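Local coordinates for fusarinine C esterase sidJ (Aspergillus fumigatus, PDB 6GUP), which hydrolyses the ester bonds of the fungal siderophore fusarinine C, leaving the related triacetylfusarinine C uncleaved, and works as a homodimer of alpha/beta-hydrolase subunits, at residues L45-L55 against L69-S80; A171-L180 against M218-H226. All coordinates share one frame; numbering follows the deposited sequence.

Interaction 1. Residues L45-L55 against L69-S80; sequences LGDGLATTSYL and LFTLTLTSSYQS
Leu49, Leu55 and two glycines pack the loop that follows strand 37-42 onto strand 67-72 and the short helix 75-78, a buried van der Waals contact where the chain leaves the C-terminal ends of these two neighbouring parallel strands of the alpha/beta-hydrolase sheet. Leu55, at the start of helix 55-61, spans two strand residues: its CD1 lies 3.8 Å from Leu69 CD2, while CD2 meets Thr71 CG2 tip to tip. Leu49 has CG anti to its carbonyl carbon (chi1 -49°), which brings CD2 onto the strand, 3.7 Å from Leu72 CA and beside Thr71 OG1. Beyond the strand the backbones draw closer. Gly46 CA approaches Ser77 O at 3.5 Å in a CA-H...O contact and lies 3.7 Å from Ser80 CB, an approach that the lack of a side chain permits. Gly48, with positive phi in a type II' turn, rests against the Ser77 side chain, whose OG takes a straight bond from Leu74 N at 2.8 Å. Leu45 CD1 reaches Ser76 CB, and Asp89 and Arg88 of helix 86-108 hold Ser76 OG. Not one conventional hydrogen bond joins the segments: the loop is fitted by shape, with Thr71 OG1 and Ser80 O buried without a partner in the model.

Interaction 2. Residues A171-L180 against M218-H226; sequences AIQWVLAEGL and MTSLVYPAH
Helix 171-178 meets helix 218-222 almost at a right angle, 88°, with the short axes 11.1 Å apart at their closest, so contact is confined to one patch that the turn after each helix enlarges. At one end of the patch Ile172 CG2 touches Val222 CG2 at 3.6 Å, the two branched side chains crossing at a slant. Val222 CG2 is anti to its own backbone N (chi1 68° for CG1), the position from which it meets Ile172. In the middle, Val175 uses its two methyls separately: CG1 sits 3.8 Å from Val222 O, and CG2 lies 3.9 Å from Pro224 CG, the two side chains pointing in opposite directions. Gly179, with positive phi, ends the first helix and lets the chain turn back, so that Leu180 can lay CD2 3.5 Å from Leu221 O and 4.3 Å from Pro224 CD. Neither Leu221 O nor Val222 O has a hydrogen-bond partner in the model; Leu180 lies against the one, Val175 and Ile172 against the other. Ile172 also leans on Phe192 of helix 185-205 and Leu237 of helix 231-238. All these helices lie between strands 159-163 and 278-283, consistent with the cap that many alpha/beta-hydrolases carry there.

Overall arrangement
Interaction 1 lies deeper, its centre about 10 Å from that of the chain, whereas interaction 2 lies about 19 Å out and is only partly buried. Their centres are about 22 Å apart, and they share no helix or strand, but Ser80 OG of interaction 1 bonds to Thr227 OG1, just after segment 218-226. Interaction 1 seats a loop on a strand of the central sheet and the short helix after it, combining leucines with glycines and small hydroxyl residues, and borders the second subunit. Interaction 2 joins two helices through branched aliphatic side chains and a proline, untouched by the other chain. Both pass near the probable Ser123-His327-Asp286 triad, through Leu45 and Pro224, without contact.

Interaction 1. Residues L45-L55 against L69-S80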
loop_
_atom_site.group_PDB
_atom_site.type_symbol
_atom_site.label_atom_id
_atom_site.label_comp_id
_atom_site.label_asym_id
_atom_site.label_seq_id
_atom_site.Cartn_x
_atom_site.Cartn_y
_atom_site.Cartn_z
ATOM N N LEU A 45 -4.516 -1.948 10.176
ATOM C CA LEU A 45 -5.247 -1.280 9.096
ATOM C C LEU A 45 -4.403 -0.143 8.520
ATOM O O LEU A 45 -3.996 0.763 9.251
ATOM C CB LEU A 45 -6.588 -0.731 9.600
ATOM C CG LEU A 45 -7.466 0.022 8.590
ATOM C CD1 LEU A 45 -7.974 -0.915 7.509
ATOM C CD2 LEU A 45 -8.631 0.703 9.289
ATOM N N GLY A 46 -4.142 -0.208 7.215
ATOM C CA GLY A 46 -3.319 0.785 6.527
ATOM C C GLY A 46 -1.816 0.536 6.549
ATOM O O GLY A 46 -1.047 1.422 6.170
ATOM N N ASP A 47 -1.390 -0.657 6.975
ATOM C CA ASP A 47 0.040 -0.995 7.045
ATOM C C ASP A 47 0.592 -1.433 5.689
ATOM O O ASP A 47 1.587 -0.881 5.215
ATOM C CB ASP A 47 0.302 -2.096 8.087
ATOM C CG ASP A 47 0.170 -1.601 9.525
ATOM O OD1 ASP A 47 -0.335 -0.480 9.750
ATOM O OD2 ASP A 47 0.577 -2.349 10.440
ATOM N N GLY A 48 -0.054 -2.423 5.075
ATOM C CA GLY A 48 0.447 -3.037 3.842
ATOM C C GLY A 48 1.643 -3.920 4.156
ATOM O O GLY A 48 1.558 -4.785 5.030
ATOM N N LEU A 49 2.758 -3.694 3.457
ATOM C CA LEU A 49 4.029 -4.372 3.755
ATOM C C LEU A 49 4.916 -3.589 4.739
ATOM O O LEU A 49 6.023 -4.035 5.054
ATOM C CB LEU A 49 4.817 -4.623 2.461
ATOM C CG LEU A 49 4.085 -5.264 1.278
ATOM C CD1 LEU A 49 5.055 -5.466 0.124
ATOM C CD2 LEU A 49 3.434 -6.584 1.660
ATOM N N ALA A 50 4.431 -2.448 5.237
ATOM C CA ALA A 50 5.253 -1.508 6.011
ATOM C C ALA A 50 5.302 -1.750 7.529
ATOM O O ALA A 50 5.893 -0.942 8.252
ATOM C CB ALA A 50 4.795 -0.085 5.733
ATOM N N THR A 51 4.694 -2.835 8.015
ATOM C CA THR A 51 4.789 -3.200 9.433
ATOM C C THR A 51 6.248 -3.474 9.796
ATOM O O THR A 51 6.953 -4.151 9.050
ATOM C CB THR A 51 3.961 -4.461 9.764
ATOM O OG1 THR A 51 2.612 -4.287 9.315
ATOM C CG2 THR A 51 3.957 -4.739 11.271
ATOM N N THR A 52 6.689 -2.927 10.929
ATOM C CA THR A 52 8.019 -3.209 11.476
ATOM C C THR A 52 7.871 -4.082 12.724
ATOM O O THR A 52 7.766 -5.299 12.598
ATOM C CB THR A 52 8.812 -1.915 11.762
ATOM O OG1 THR A 52 7.970 -0.964 12.428
ATOM C CG2 THR A 52 9.328 -1.314 10.470
ATOM N N SER A 53 7.839 -3.472 13.911
ATOM C CA SER A 53 7.680 -4.190 15.184
ATOM C C SER A 53 8.687 -5.348 15.386
ATOM O O SER A 53 9.895 -5.107 15.452
ATOM C CB SER A 53 6.217 -4.641 15.356
ATOM O OG SER A 53 5.853 -5.645 14.424
ATOM N N TYR A 54 8.189 -6.586 15.445
ATOM C CA TYR A 54 8.998 -7.783 15.733
ATOM C C TYR A 54 9.191 -8.646 14.483
ATOM O O TYR A 54 9.696 -9.770 14.572
ATOM C CB TYR A 54 8.338 -8.622 16.845
ATOM C CG TYR A 54 6.861 -8.889 16.618
ATOM C CD1 TYR A 54 6.429 -9.902 15.758
ATOM C CD2 TYR A 54 5.893 -8.102 17.245
ATOM C CE1 TYR A 54 5.077 -10.130 15.540
ATOM C CE2 TYR A 54 4.542 -8.322 17.034
ATOM C CZ TYR A 54 4.138 -9.335 16.183
ATOM O OH TYR A 54 2.798 -9.548 15.979
ATOM N N LEU A 55 8.813 -8.112 13.322
ATOM C CA LEU A 55 8.695 -8.913 12.102
ATOM C C LEU A 55 10.055 -9.369 11.574
ATOM O O LEU A 55 10.182 -10.488 11.072
ATOM C CB LEU A 55 7.927 -8.128 11.022
ATOM C CG LEU A 55 6.905 -8.839 10.130
ATOM C CD1 LEU A 55 6.113 -9.912 10.867
ATOM C CD2 LEU A 55 5.959 -7.798 9.549
ATOM N N LEU A 69 7.617 -16.839 6.166
ATOM C CA LEU A 69 6.742 -15.748 6.589
ATOM C C LEU A 69 6.262 -14.954 5.377
ATOM O O LEU A 69 7.063 -14.605 4.511
ATOM C CB LEU A 69 7.500 -14.823 7.549
ATOM C CG LEU A 69 6.798 -13.573 8.091
ATOM C CD1 LEU A 69 5.599 -13.937 8.949
ATOM C CD2 LEU A 69 7.785 -12.736 8.887
ATOM N N PHE A 70 4.957 -14.677 5.329
ATOM C CA PHE A 70 4.357 -13.790 4.329
ATOM C C PHE A 70 3.712 -12.587 5.006
ATOM O O PHE A 70 3.145 -12.711 6.092
ATOM C CB PHE A 70 3.264 -14.510 3.540
ATOM C CG PHE A 70 3.771 -15.555 2.592
ATOM C CD1 PHE A 70 4.116 -16.818 3.056
ATOM C CD2 PHE A 70 3.868 -15.292 1.229
ATOM C CE1 PHE A 70 4.569 -17.795 2.182
ATOM C CE2 PHE A 70 4.317 -16.267 0.349
ATOM C CZ PHE A 70 4.672 -17.518 0.827
ATOM N N THR A 71 3.803 -11.434 4.349
ATOM C CA THR A 71 2.987 -10.259 4.664
ATOM C C THR A 71 2.281 -9.860 3.374
ATOM O O THR A 71 2.690 -10.300 2.298
ATOM C CB THR A 71 3.843 -9.088 5.177
ATOM O OG1 THR A 71 4.853 -8.765 4.212
ATOM C CG2 THR A 71 4.505 -9.447 6.497
ATOM N N LEU A 72 1.229 -9.046 3.465
ATOM C CA LEU A 72 0.442 -8.699 2.273
ATOM C C LEU A 72 -0.192 -7.316 2.296
ATOM O O LEU A 72 -0.326 -6.689 3.350
ATOM C CB LEU A 72 -0.647 -9.754 2.014
ATOM C CG LEU A 72 -2.000 -9.642 2.733
ATOM C CD1 LEU A 72 -2.937 -10.740 2.258
ATOM C CD2 LEU A 72 -1.835 -9.687 4.244
ATOM N N THR A 73 -0.582 -6.870 1.102
ATOM C CA THR A 73 -1.395 -5.678 0.917
ATOM C C THR A 73 -2.842 -6.084 0.682
ATOM O O THR A 73 -3.118 -7.122 0.071
ATOM C CB THR A 73 -0.928 -4.839 -0.288
ATOM O OG1 THR A 73 -0.988 -5.624 -1.488
ATOM C CG2 THR A 73 0.490 -4.336 -0.076
ATOM N N LEU A 74 -3.752 -5.257 1.185
ATOM C CA LEU A 74 -5.182 -5.376 0.937
ATOM C C LEU A 74 -5.614 -4.073 0.267
ATOM O O LEU A 74 -4.795 -3.168 0.087
ATOM C CB LEU A 74 -5.925 -5.573 2.264
ATOM C CG LEU A 74 -5.428 -6.699 3.182
ATOM C CD1 LEU A 74 -6.012 -6.563 4.580
ATOM C CD2 LEU A 74 -5.751 -8.066 2.597
ATOM N N THR A 75 -6.887 -3.973 -0.107
ATOM C CA THR A 75 -7.450 -2.699 -0.570
ATOM C C THR A 75 -7.512 -1.714 0.605
ATOM O O THR A 75 -7.300 -0.514 0.426
ATOM C CB THR A 75 -8.855 -2.883 -1.183
ATOM O OG1 THR A 75 -8.782 -3.807 -2.276
ATOM C CG2 THR A 75 -9.428 -1.553 -1.689
ATOM N N SER A 76 -7.791 -2.238 1.799
ATOM C CA SER A 76 -7.813 -1.441 3.028
ATOM C C SER A 76 -6.443 -0.909 3.471
ATOM O O SER A 76 -6.383 0.017 4.285
ATOM C CB SER A 76 -8.436 -2.253 4.160
ATOM O OG SER A 76 -9.754 -2.635 3.818
ATOM N N SER A 77 -5.359 -1.502 2.966
ATOM C CA SER A 77 -4.014 -0.924 3.105
ATOM C C SER A 77 -3.956 0.486 2.516
ATOM O O SER A 77 -3.358 1.385 3.107
ATOM C CB SER A 77 -2.960 -1.799 2.418
ATOM O OG SER A 77 -3.032 -3.144 2.860
ATOM N N TYR A 78 -4.589 0.662 1.357
ATOM C CA TYR A 78 -4.624 1.946 0.650
ATOM C C TYR A 78 -5.848 2.797 1.033
ATOM O O TYR A 78 -5.759 4.025 1.048
ATOM C CB TYR A 78 -4.561 1.708 -0.863
ATOM C CG TYR A 78 -3.397 0.824 -1.285
ATOM C CD1 TYR A 78 -2.095 1.326 -1.341
ATOM C CD2 TYR A 78 -3.593 -0.520 -1.614
ATOM C CE1 TYR A 78 -1.027 0.525 -1.718
ATOM C CE2 TYR A 78 -2.529 -1.330 -1.993
ATOM C CZ TYR A 78 -1.248 -0.803 -2.044
ATOM O OH TYR A 78 -0.187 -1.594 -2.418
ATOM N N GLN A 79 -6.972 2.153 1.352
ATOM C CA GLN A 79 -8.172 2.853 1.830
ATOM C C GLN A 79 -8.384 2.547 3.317
ATOM O O GLN A 79 -9.295 1.806 3.697
ATOM C CB GLN A 79 -9.408 2.461 1.005
ATOM C CG GLN A 79 -9.162 2.334 -0.493
ATOM C CD GLN A 79 -10.444 2.254 -1.307
ATOM O OE1 GLN A 79 -11.491 2.770 -0.908
ATOM N NE2 GLN A 79 -10.365 1.609 -2.465
ATOM N N SER A 80 -7.534 3.140 4.153
ATOM C CA SER A 80 -7.562 2.912 5.605
ATOM C C SER A 80 -8.580 3.772 6.379
ATOM O O SER A 80 -8.725 3.613 7.593
ATOM C CB SER A 80 -6.164 3.142 6.183
ATOM O OG SER A 80 -5.718 4.463 5.926
#

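Interaction 2. Residues A171-L180 against M218-H226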
loop_
_atom_site.group_PDB
_atom_site.type_symbol
_atom_site.label_atom_id
_atom_site.label_comp_id
_atom_site.label_asym_id
_atom_site.label_seq_id
_atom_site.Cartn_x
_atom_site.Cartn_y
_atom_site.Cartn_z
ATOM N N ALA A 171 -9.344 2.222 23.446
ATOM C CA ALA A 171 -8.081 2.960 23.330
ATOM C C ALA A 171 -8.298 4.475 23.305
ATOM O O ALA A 171 -7.524 5.219 23.907
ATOM C CB ALA A 171 -7.305 2.516 22.100
ATOM N N ILE A 172 -9.348 4.919 22.615
ATOM C CA ILE A 172 -9.709 6.342 22.571
ATOM C C ILE A 172 -10.203 6.831 23.940
ATOM O O ILE A 172 -9.844 7.930 24.367
ATOM C CB ILE A 172 -10.738 6.639 21.450
ATOM C CG1 ILE A 172 -10.080 6.426 20.078
ATOM C CG2 ILE A 172 -11.259 8.070 21.547
ATOM C CD1 ILE A 172 -11.039 6.391 18.907
ATOM N N GLN A 173 -11.014 6.016 24.621
ATOM C CA GLN A 173 -11.440 6.293 26.007
ATOM C C GLN A 173 -10.248 6.511 26.950
ATOM O O GLN A 173 -10.286 7.384 27.819
ATOM C CB GLN A 173 -12.309 5.150 26.549
ATOM C CG GLN A 173 -13.702 5.067 25.941
ATOM C CD GLN A 173 -14.469 3.824 26.369
ATOM O OE1 GLN A 173 -14.054 3.098 27.275
ATOM N NE2 GLN A 173 -15.599 3.577 25.716
ATOM N N TRP A 174 -9.203 5.709 26.759
ATOM C CA TRP A 174 -7.966 5.797 27.539
ATOM C C TRP A 174 -7.127 7.025 27.168
ATOM O O TRP A 174 -6.492 7.627 28.038
ATOM C CB TRP A 174 -7.163 4.510 27.339
ATOM C CG TRP A 174 -5.953 4.322 28.206
ATOM C CD1 TRP A 174 -4.716 3.960 27.781
ATOM C CD2 TRP A 174 -5.864 4.454 29.634
ATOM N NE1 TRP A 174 -3.852 3.857 28.843
ATOM C CE2 TRP A 174 -4.530 4.153 29.996
ATOM C CE3 TRP A 174 -6.780 4.786 30.643
ATOM C CZ2 TRP A 174 -4.086 4.185 31.324
ATOM C CZ3 TRP A 174 -6.336 4.822 31.966
ATOM C CH2 TRP A 174 -5.000 4.521 32.292
ATOM N N VAL A 175 -7.123 7.382 25.882
ATOM C CA VAL A 175 -6.504 8.630 25.406
ATOM C C VAL A 175 -7.216 9.862 25.985
ATOM O O VAL A 175 -6.557 10.818 26.394
ATOM C CB VAL A 175 -6.459 8.691 23.853
ATOM C CG1 VAL A 175 -6.176 10.101 23.334
ATOM C CG2 VAL A 175 -5.404 7.729 23.325
ATOM N N LEU A 176 -8.548 9.836 26.013
ATOM C CA LEU A 176 -9.335 10.917 26.624
ATOM C C LEU A 176 -9.161 10.998 28.146
ATOM O O LEU A 176 -9.277 12.079 28.720
ATOM C CB LEU A 176 -10.822 10.770 26.279
ATOM C CG LEU A 176 -11.201 10.939 24.804
ATOM C CD1 LEU A 176 -12.611 10.425 24.555
ATOM C CD2 LEU A 176 -11.073 12.390 24.361
ATOM N N ALA A 177 -8.899 9.859 28.788
ATOM C CA ALA A 177 -8.627 9.813 30.228
ATOM C C ALA A 177 -7.222 10.310 30.583
ATOM O O ALA A 177 -7.071 11.152 31.472
ATOM C CB ALA A 177 -8.830 8.399 30.758
ATOM N N GLU A 178 -6.208 9.791 29.885
ATOM C CA GLU A 178 -4.791 9.999 30.243
ATOM C C GLU A 178 -3.967 10.910 29.323
ATOM O O GLU A 178 -2.916 11.401 29.738
ATOM C CB GLU A 178 -4.083 8.644 30.323
ATOM C CG GLU A 178 -4.527 7.768 31.483
ATOM C CD GLU A 178 -4.190 8.345 32.848
ATOM O OE1 GLU A 178 -3.110 8.955 33.001
ATOM O OE2 GLU A 178 -5.009 8.180 33.776
ATOM N N GLY A 179 -4.431 11.127 28.092
ATOM C CA GLY A 179 -3.669 11.862 27.077
ATOM C C GLY A 179 -2.971 10.938 26.093
ATOM O O GLY A 179 -3.132 9.716 26.151
ATOM N N LEU A 180 -2.195 11.533 25.188
ATOM C CA LEU A 180 -1.453 10.793 24.161
ATOM C C LEU A 180 -0.230 11.590 23.702
ATOM O O LEU A 180 -0.373 12.669 23.122
ATOM C CB LEU A 180 -2.366 10.487 22.965
ATOM C CG LEU A 180 -1.775 9.763 21.746
ATOM C CD1 LEU A 180 -1.166 8.420 22.125
ATOM C CD2 LEU A 180 -2.842 9.575 20.678
ATOM N N MET A 218 -6.225 16.918 13.393
ATOM C CA MET A 218 -7.134 16.688 14.522
ATOM C C MET A 218 -7.227 15.220 14.952
ATOM O O MET A 218 -7.109 14.923 16.141
ATOM C CB MET A 218 -8.531 17.220 14.183
ATOM C CG MET A 218 -8.573 18.728 13.986
ATOM S SD MET A 218 -10.194 19.349 13.498
ATOM C CE MET A 218 -11.073 19.308 15.055
ATOM N N THR A 219 -7.446 14.312 13.997
ATOM C CA THR A 219 -7.680 12.889 14.309
ATOM C C THR A 219 -6.483 12.188 14.958
ATOM O O THR A 219 -6.663 11.348 15.841
ATOM C CB THR A 219 -8.091 12.071 13.063
ATOM O OG1 THR A 219 -7.108 12.225 12.033
ATOM C CG2 THR A 219 -9.456 12.510 12.545
ATOM N N SER A 220 -5.275 12.535 14.520
ATOM C CA SER A 220 -4.043 11.944 15.069
ATOM C C SER A 220 -3.751 12.303 16.529
ATOM O O SER A 220 -2.992 11.594 17.194
ATOM C CB SER A 220 -2.840 12.303 14.196
ATOM O OG SER A 220 -2.888 11.554 13.000
ATOM N N LEU A 221 -4.341 13.394 17.019
ATOM C CA LEU A 221 -4.261 13.747 18.441
ATOM C C LEU A 221 -5.020 12.766 19.326
ATOM O O LEU A 221 -4.631 12.542 20.474
ATOM C CB LEU A 221 -4.811 15.153 18.691
ATOM C CG LEU A 221 -4.143 16.317 17.957
ATOM C CD1 LEU A 221 -4.678 17.635 18.491
ATOM C CD2 LEU A 221 -2.625 16.266 18.066
ATOM N N VAL A 222 -6.108 12.209 18.797
ATOM C CA VAL A 222 -6.944 11.261 19.537
ATOM C C VAL A 222 -6.789 9.803 19.097
ATOM O O VAL A 222 -7.149 8.905 19.859
ATOM C CB VAL A 222 -8.441 11.679 19.510
ATOM C CG1 VAL A 222 -9.061 11.553 18.117
ATOM C CG2 VAL A 222 -9.240 10.879 20.533
ATOM N N TYR A 223 -6.259 9.563 17.894
ATOM C CA TYR A 223 -6.183 8.209 17.354
ATOM C C TYR A 223 -4.745 7.655 17.346
ATOM O O TYR A 223 -3.925 8.084 16.530
ATOM C CB TYR A 223 -6.822 8.153 15.962
ATOM C CG TYR A 223 -7.195 6.757 15.489
ATOM C CD1 TYR A 223 -7.702 5.788 16.373
ATOM C CD2 TYR A 223 -7.075 6.407 14.148
ATOM C CE1 TYR A 223 -8.046 4.521 15.934
ATOM C CE2 TYR A 223 -7.427 5.140 13.705
ATOM C CZ TYR A 223 -7.906 4.202 14.598
ATOM O OH TYR A 223 -8.251 2.948 14.152
ATOM N N PRO A 224 -4.436 6.711 18.270
ATOM C CA PRO A 224 -3.130 6.040 18.392
ATOM C C PRO A 224 -2.600 5.400 17.110
ATOM O O PRO A 224 -1.392 5.438 16.865
ATOM C CB PRO A 224 -3.397 4.943 19.426
ATOM C CG PRO A 224 -4.485 5.483 20.271
ATOM C CD PRO A 224 -5.344 6.305 19.363
ATOM N N ALA A 225 -3.494 4.804 16.321
ATOM C CA ALA A 225 -3.127 4.216 15.028
ATOM C C ALA A 225 -2.560 5.249 14.045
ATOM O O ALA A 225 -1.727 4.902 13.206
ATOM C CB ALA A 225 -4.320 3.502 14.411
ATOM N N HIS A 226 -3.019 6.500 14.155
ATOM C CA HIS A 226 -2.492 7.631 13.373
ATOM C C HIS A 226 -2.705 7.431 11.863
ATOM O O HIS A 226 -1.846 7.771 11.043
ATOM C CB HIS A 226 -1.008 7.863 13.709
ATOM C CG HIS A 226 -0.513 9.242 13.396
ATOM N ND1 HIS A 226 -0.648 9.822 12.152
ATOM C CD2 HIS A 226 0.145 10.145 14.161
ATOM C CE1 HIS A 226 -0.105 11.026 12.169
ATOM N NE2 HIS A 226 0.381 11.248 13.376
#